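Local structure of hemolysin-related protein (Vibrio cholerae serotype O1, 5V6F) at residues L24-S29 with R57-L62; G73-G78 with G128-G133. The protein binds mannose-containing glycans through the beta-prism lectin domain described here, the second such domain of RbmC, a biofilm protein. All blocks are in the same frame, centred on the assembly; numbering follows the deposited sequence.

Contact 1. Residues L24-S29 with R57-L62; sequences LMYLRS and RAPIAL
Met25 and Ile60 pair through both of their backbone groups, the antiparallel hydrogen-bonded pair from which the contact between 24-29 and 57-62 is built. Met25 N gives to Ile60 O at 2.9 Å, and Ile60 N gives back to Met25 O. Leu24 and Ala61 form the adjoining non-hydrogen-bonded pair. Toward Ser29 the regular pairing lapses: Arg57 N still reaches Leu27 O at 2.9 Å, but a water accepts a hydrogen bond from Leu27 N and gives a weak one to Arg57 O, filling in for a direct backbone link.

The polar side-chain contact is a side-on grip of Ser29 by Arg57. Arg57 NE donates to Ser29 OG at 3.0 Å, and Arg57 NH2 to Ser29 O at 3.0 Å from above the carbonyl plane, both partners tilted from the guanidinium plane. Arg57 CG, anti to the carbonyl carbon (chi1 -53°), already lies 3.4 Å from Ser29 OG, and the bend at chi2 (-67°) keeps CD alongside that hydroxyl.

Apolar contacts fall on two faces. On that of Leu24, Pro59 lies beside Tyr26, its CB over the ring centre in a CH-pi contact 3.7 Å from the centroid, and CD2 of Leu24 touches the same CB. On that of Met25, Leu62 crosses the methionine at about a right angle, CD2 against Met25 CB at 3.8 Å, and Leu27 CD1 rests on Ile60 CG1.

Strand 55-61 is an outermost strand of its four-stranded sheet, with 24-29 lying between it and 33-37. Met25, Leu27 and Ile60 face the prism interior, where Phe87 of strand 80-89 touches all three, while Leu97 of strand 94-98 meets Leu27, Ser29 and Arg57.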
loop_
_atom_site.group_PDB
_atom_site.type_symbol
_atom_site.label_atom_id
_atom_site.label_comp_id
_atom_site.label_asym_id
_atom_site.label_seq_id
_atom_site.Cartn_x
_atom_site.Cartn_y
_atom_site.Cartn_z
ATOM N N LEU A 24 -2.015 -5.700 -11.541
ATOM C CA LEU A 24 -0.858 -5.757 -10.653
ATOM C C LEU A 24 -0.759 -4.510 -9.785
ATOM O O LEU A 24 -1.024 -3.392 -10.243
ATOM C CB LEU A 24 0.440 -5.915 -11.448
ATOM C CG LEU A 24 0.574 -7.196 -12.271
ATOM C CD1 LEU A 24 1.845 -7.158 -13.110
ATOM C CD2 LEU A 24 0.561 -8.426 -11.381
ATOM N N MET A 25 -0.356 -4.719 -8.531
ATOM C CA MET A 25 -0.009 -3.655 -7.599
ATOM C C MET A 25 1.458 -3.820 -7.227
ATOM O O MET A 25 1.862 -4.890 -6.753
ATOM C CB MET A 25 -0.897 -3.715 -6.354
ATOM C CG MET A 25 -0.626 -2.652 -5.319
ATOM S SD MET A 25 -1.648 -2.962 -3.870
ATOM C CE MET A 25 -1.221 -1.557 -2.846
ATOM N N TYR A 26 2.253 -2.776 -7.458
ATOM C CA TYR A 26 3.679 -2.783 -7.162
ATOM C C TYR A 26 3.957 -1.924 -5.936
ATOM O O TYR A 26 3.344 -0.866 -5.755
ATOM C CB TYR A 26 4.494 -2.262 -8.351
ATOM C CG TYR A 26 4.676 -3.254 -9.475
ATOM C CD1 TYR A 26 3.759 -3.332 -10.517
ATOM C CD2 TYR A 26 5.776 -4.105 -9.507
ATOM C CE1 TYR A 26 3.928 -4.240 -11.553
ATOM C CE2 TYR A 26 5.948 -5.016 -10.536
ATOM C CZ TYR A 26 5.023 -5.079 -11.554
ATOM O OH TYR A 26 5.193 -5.978 -12.587
ATOM N N LEU A 27 4.890 -2.379 -5.102
ATOM C CA LEU A 27 5.257 -1.665 -3.890
ATOM C C LEU A 27 6.764 -1.684 -3.708
ATOM O O LEU A 27 7.421 -2.691 -3.993
ATOM C CB LEU A 27 4.606 -2.282 -2.649
ATOM C CG LEU A 27 3.079 -2.335 -2.609
ATOM C CD1 LEU A 27 2.558 -3.647 -3.189
ATOM C CD2 LEU A 27 2.594 -2.129 -1.182
ATOM N N ARG A 28 7.304 -0.558 -3.243
ATOM C CA ARG A 28 8.615 -0.514 -2.612
ATOM C C ARG A 28 8.410 -0.441 -1.108
ATOM O O ARG A 28 7.568 0.329 -0.631
ATOM C CB ARG A 28 9.435 0.683 -3.098
ATOM C CG ARG A 28 10.136 0.448 -4.427
ATOM C CD ARG A 28 11.176 1.529 -4.730
ATOM N NE ARG A 28 10.594 2.717 -5.362
ATOM C CZ ARG A 28 10.326 3.869 -4.747
ATOM N NH1 ARG A 28 10.569 4.036 -3.451
ATOM N NH2 ARG A 28 9.805 4.873 -5.438
ATOM N N SER A 29 9.158 -1.250 -0.361
ATOM C CA SER A 29 8.972 -1.302 1.078
ATOM C C SER A 29 10.290 -1.639 1.759
ATOM O O SER A 29 11.194 -2.237 1.165
ATOM C CB SER A 29 7.892 -2.324 1.471
ATOM O OG SER A 29 8.294 -3.655 1.172
ATOM N N ARG A 57 9.244 -4.908 -4.446
ATOM C CA ARG A 57 8.805 -6.247 -4.094
ATOM C C ARG A 57 8.088 -6.892 -5.271
ATOM O O ARG A 57 7.701 -6.232 -6.237
ATOM C CB ARG A 57 7.888 -6.199 -2.869
ATOM C CG ARG A 57 8.488 -5.460 -1.681
ATOM C CD ARG A 57 9.681 -6.209 -1.112
ATOM N NE ARG A 57 10.367 -5.459 -0.068
ATOM C CZ ARG A 57 11.460 -5.883 0.562
ATOM N NH1 ARG A 57 11.984 -7.065 0.265
ATOM N NH2 ARG A 57 12.023 -5.128 1.495
ATOM N N ALA A 58 7.920 -8.205 -5.182
ATOM C CA ALA A 58 7.112 -8.904 -6.162
ATOM C C ALA A 58 5.709 -8.304 -6.177
ATOM O O ALA A 58 5.170 -7.962 -5.115
ATOM C CB ALA A 58 7.047 -10.397 -5.838
ATOM N N PRO A 59 5.095 -8.142 -7.348
ATOM C CA PRO A 59 3.787 -7.485 -7.404
ATOM C C PRO A 59 2.685 -8.343 -6.808
ATOM O O PRO A 59 2.766 -9.573 -6.766
ATOM C CB PRO A 59 3.563 -7.264 -8.904
ATOM C CG PRO A 59 4.373 -8.321 -9.562
ATOM C CD PRO A 59 5.579 -8.513 -8.689
ATOM N N ILE A 60 1.644 -7.661 -6.348
ATOM C CA ILE A 60 0.436 -8.300 -5.846
ATOM C C ILE A 60 -0.557 -8.425 -6.994
ATOM O O ILE A 60 -0.889 -7.431 -7.652
ATOM C CB ILE A 60 -0.166 -7.488 -4.686
ATOM C CG1 ILE A 60 0.868 -7.284 -3.572
ATOM C CG2 ILE A 60 -1.419 -8.155 -4.145
ATOM C CD1 ILE A 60 1.382 -8.560 -2.947
ATOM N N ALA A 61 -1.031 -9.645 -7.238
ATOM C CA ALA A 61 -2.039 -9.886 -8.268
ATOM C C ALA A 61 -3.393 -9.474 -7.701
ATOM O O ALA A 61 -3.980 -10.180 -6.879
ATOM C CB ALA A 61 -2.028 -11.344 -8.705
ATOM N N LEU A 62 -3.894 -8.320 -8.143
ATOM C CA LEU A 62 -5.111 -7.766 -7.562
ATOM C C LEU A 62 -6.336 -8.605 -7.882
ATOM O O LEU A 62 -7.307 -8.592 -7.118
ATOM C CB LEU A 62 -5.320 -6.338 -8.054
ATOM C CG LEU A 62 -4.298 -5.316 -7.552
ATOM C CD1 LEU A 62 -4.558 -3.965 -8.193
ATOM C CD2 LEU A 62 -4.329 -5.206 -6.033
HETATM O O HOH W 1 5.366 -5.171 -5.461
#

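Contact 2. Residues G73-G78 with G128-G133. With BMA (beta-D-mannopyranose), chain B; MAN (alpha-D-mannopyranose), chain C; MAN (alpha-D-mannopyranose), chain D.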
loop_
_atom_site.group_PDB
_atom_site.type_symbol
_atom_site.label_atom_id
_atom_site.label_comp_id
_atom_site.label_asym_id
_atom_site.label_seq_id
_atom_site.Cartn_x
_atom_site.Cartn_y
_atom_site.Cartn_z
ATOM N N GLY A 73 0.931 3.894 11.613
ATOM C CA GLY A 73 1.267 4.459 12.907
ATOM C C GLY A 73 2.305 5.551 12.803
ATOM O O GLY A 73 2.639 6.030 11.718
ATOM N N LEU A 74 2.804 5.939 13.975
ATOM C CA LEU A 74 3.828 6.969 14.107
ATOM C C LEU A 74 5.187 6.320 13.891
ATOM O O LEU A 74 5.762 5.723 14.803
ATOM C CB LEU A 74 3.743 7.639 15.473
ATOM C CG LEU A 74 4.772 8.735 15.751
ATOM C CD1 LEU A 74 4.674 9.860 14.734
ATOM C CD2 LEU A 74 4.585 9.284 17.155
ATOM N N TYR A 75 5.688 6.434 12.664
ATOM C CA TYR A 75 6.971 5.860 12.290
ATOM C C TYR A 75 8.089 6.439 13.148
ATOM O O TYR A 75 8.112 7.636 13.444
ATOM C CB TYR A 75 7.217 6.139 10.809
ATOM C CG TYR A 75 8.401 5.443 10.187
ATOM C CD1 TYR A 75 8.560 4.065 10.280
ATOM C CD2 TYR A 75 9.346 6.164 9.470
ATOM C CE1 TYR A 75 9.641 3.429 9.694
ATOM C CE2 TYR A 75 10.426 5.535 8.878
ATOM C CZ TYR A 75 10.568 4.167 8.990
ATOM O OH TYR A 75 11.638 3.525 8.408
ATOM N N ASN A 76 9.037 5.579 13.532
ATOM C CA ASN A 76 10.065 5.979 14.488
ATOM C C ASN A 76 10.986 7.069 13.958
ATOM O O ASN A 76 11.609 7.774 14.760
ATOM C CB ASN A 76 10.911 4.776 14.895
ATOM C CG ASN A 76 10.204 3.869 15.872
ATOM O OD1 ASN A 76 9.188 4.226 16.475
ATOM N ND2 ASN A 76 10.742 2.684 16.037
ATOM N N TRP A 77 11.114 7.213 12.643
ATOM C CA TRP A 77 11.921 8.284 12.073
ATOM C C TRP A 77 11.067 9.469 11.643
ATOM O O TRP A 77 11.575 10.393 10.999
ATOM C CB TRP A 77 12.766 7.741 10.916
ATOM C CG TRP A 77 13.886 6.897 11.440
ATOM C CD1 TRP A 77 15.138 7.321 11.787
ATOM C CD2 TRP A 77 13.848 5.494 11.723
ATOM N NE1 TRP A 77 15.882 6.268 12.255
ATOM C CE2 TRP A 77 15.113 5.134 12.229
ATOM C CE3 TRP A 77 12.869 4.503 11.590
ATOM C CZ2 TRP A 77 15.424 3.827 12.603
ATOM C CZ3 TRP A 77 13.182 3.208 11.960
ATOM C CH2 TRP A 77 14.451 2.882 12.455
ATOM N N GLY A 78 9.784 9.469 12.015
ATOM C CA GLY A 78 8.934 10.629 11.870
ATOM C C GLY A 78 7.654 10.378 11.104
ATOM O O GLY A 78 7.647 9.670 10.091
ATOM N N GLY A 128 5.976 12.664 -0.299
ATOM C CA GLY A 128 7.286 12.643 -0.921
ATOM C C GLY A 128 8.317 11.781 -0.226
ATOM O O GLY A 128 9.460 11.725 -0.694
ATOM N N TRP A 129 7.963 11.118 0.875
ATOM C CA TRP A 129 8.880 10.224 1.574
ATOM C C TRP A 129 8.320 8.812 1.674
ATOM O O TRP A 129 8.962 7.866 1.206
ATOM C CB TRP A 129 9.193 10.781 2.969
ATOM C CG TRP A 129 10.103 9.907 3.797
ATOM C CD1 TRP A 129 11.052 9.034 3.341
ATOM C CD2 TRP A 129 10.142 9.831 5.226
ATOM N NE1 TRP A 129 11.677 8.420 4.400
ATOM C CE2 TRP A 129 11.138 8.894 5.568
ATOM C CE3 TRP A 129 9.432 10.464 6.250
ATOM C CZ2 TRP A 129 11.437 8.573 6.890
ATOM C CZ3 TRP A 129 9.730 10.145 7.559
ATOM C CH2 TRP A 129 10.723 9.209 7.868
ATOM N N LEU A 130 7.147 8.640 2.278
ATOM C CA LEU A 130 6.515 7.342 2.438
ATOM C C LEU A 130 5.066 7.442 1.979
ATOM O O LEU A 130 4.584 8.511 1.590
ATOM C CB LEU A 130 6.596 6.867 3.894
ATOM C CG LEU A 130 8.013 6.759 4.459
ATOM C CD1 LEU A 130 7.973 6.586 5.959
ATOM C CD2 LEU A 130 8.763 5.606 3.809
ATOM N N VAL A 131 4.371 6.313 2.021
ATOM C CA VAL A 131 2.951 6.267 1.708
ATOM C C VAL A 131 2.175 6.520 2.991
ATOM O O VAL A 131 2.298 5.765 3.961
ATOM C CB VAL A 131 2.562 4.921 1.084
ATOM C CG1 VAL A 131 1.045 4.810 0.937
ATOM C CG2 VAL A 131 3.243 4.757 -0.266
ATOM N N GLU A 132 1.376 7.585 3.001
ATOM C CA GLU A 132 0.505 7.837 4.138
ATOM C C GLU A 132 -0.809 7.076 4.051
ATOM O O GLU A 132 -1.356 6.689 5.088
ATOM C CB GLU A 132 0.226 9.334 4.268
ATOM C CG GLU A 132 1.378 10.105 4.901
ATOM C CD GLU A 132 2.545 10.306 3.954
ATOM O OE1 GLU A 132 2.333 10.878 2.864
ATOM O OE2 GLU A 132 3.674 9.898 4.297
ATOM N N GLY A 133 -1.326 6.838 2.846
ATOM C CA GLY A 133 -2.585 6.126 2.719
ATOM C C GLY A 133 -2.780 5.578 1.323
ATOM O O GLY A 133 -2.081 5.954 0.379
HETATM C C1 BMA B . 17.261 4.043 9.588
HETATM C C2 BMA B . 17.344 5.362 8.827
HETATM C C3 BMA B . 15.927 5.769 8.355
HETATM C C4 BMA B . 15.165 4.612 7.698
HETATM C C5 BMA B . 15.268 3.331 8.546
HETATM C C6 BMA B . 14.706 2.121 7.855
HETATM O O1 BMA B . 18.569 3.622 9.893
HETATM O O2 BMA B . 18.165 5.229 7.673
HETATM O O3 BMA B . 15.962 6.835 7.430
HETATM O O4 BMA B . 13.789 4.994 7.520
HETATM O O5 BMA B . 16.659 3.057 8.810
HETATM O O6 BMA B . 15.129 2.153 6.500
HETATM C C1 MAN C . 15.555 8.091 7.988
HETATM C C2 MAN C . 15.410 9.057 6.817
HETATM C C3 MAN C . 16.801 9.396 6.274
HETATM C C4 MAN C . 17.721 9.874 7.410
HETATM C C5 MAN C . 17.776 8.800 8.502
HETATM C C6 MAN C . 18.599 9.216 9.702
HETATM O O2 MAN C . 14.814 10.293 7.225
HETATM O O3 MAN C . 16.747 10.357 5.226
HETATM O O4 MAN C . 19.029 10.099 6.921
HETATM O O5 MAN C . 16.439 8.548 8.966
HETATM O O6 MAN C . 18.137 10.486 10.132
HETATM C C1 MAN D . 14.480 1.102 5.776
HETATM C C2 MAN D . 15.124 1.026 4.401
HETATM C C3 MAN D . 14.782 2.286 3.624
HETATM C C4 MAN D . 13.254 2.553 3.631
HETATM C C5 MAN D . 12.692 2.510 5.077
HETATM C C6 MAN D . 11.162 2.597 5.151
HETATM O O2 MAN D . 14.601 -0.059 3.645
HETATM O O3 MAN D . 15.274 2.217 2.287
HETATM O O4 MAN D . 12.992 3.832 3.084
HETATM O O5 MAN D . 13.094 1.282 5.705
HETATM O O6 MAN D . 10.608 1.540 4.370
#
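The side chains of Tyr75 and Trp129 cross at about a right angle, while the planes of their rings stand at 62°, an oblique pair. CH2 of the indole lies near the tyrosine plane, at its edge, 3.7 Å from Tyr75 CD2. Leu130 wedges in beside them: its CD1 sits over the centre of the Trp129 ring and also touches Tyr75 CD2 at 3.8 Å. With CG anti to the backbone N (chi1 178°), Trp129 leaves its backbone toward the type I turn from Tyr75 to Gly78, its CZ3 3.3 Å from Gly78 O and its CH2 against Trp77 O and CB.

Trp77 turns its ring to the sugar. Beta-mannose lies over one indole face, C1 3.5 Å from Trp77 CZ2 and C3 and C5 also close to the ring, the carbohydrate-aromatic packing familiar from lectins. The opposite face carries CB of Asn76. The chain C mannose comes in obliquely, its O5 3.3 Å from Trp77 CD1, and its O2 lies near Trp129 CZ2.

The sugar is also held by Tyr75 OH, which shares a hydrogen bond of 2.8 Å with beta-mannose O4; either hydroxyl could donate. Between the segments, ring and methyl carbons pack together, and Trp129 also lies against two carbonyl oxygens of the turn. Toward the glycan, an apolar C1-C3-C5 face of the sugar is matched to the indole and a rim hydroxyl to the tyrosine.

In the fold
The two contacts lie on opposite sides of the chain's centre, their own centres 19 Å apart and their nearest atoms about 6 Å apart without touching. Contact 1 ties together two strands of one sheet; contact 2 joins the end of a strand in a second sheet to the loop leading into a third, so between them they sample all three sheets of the prism. They run in series, strand 55-61 being followed by 65-75. Contact 2 forms part of the mannotriose pocket, completed by Phe31, Ala32, Asp34 and the 51-54 loop. Contact 1 comes near that pocket at its Ser29 end: this residue, just before Gly30 of the pocket, has its side chain about 6 Å from a bound alpha-mannose.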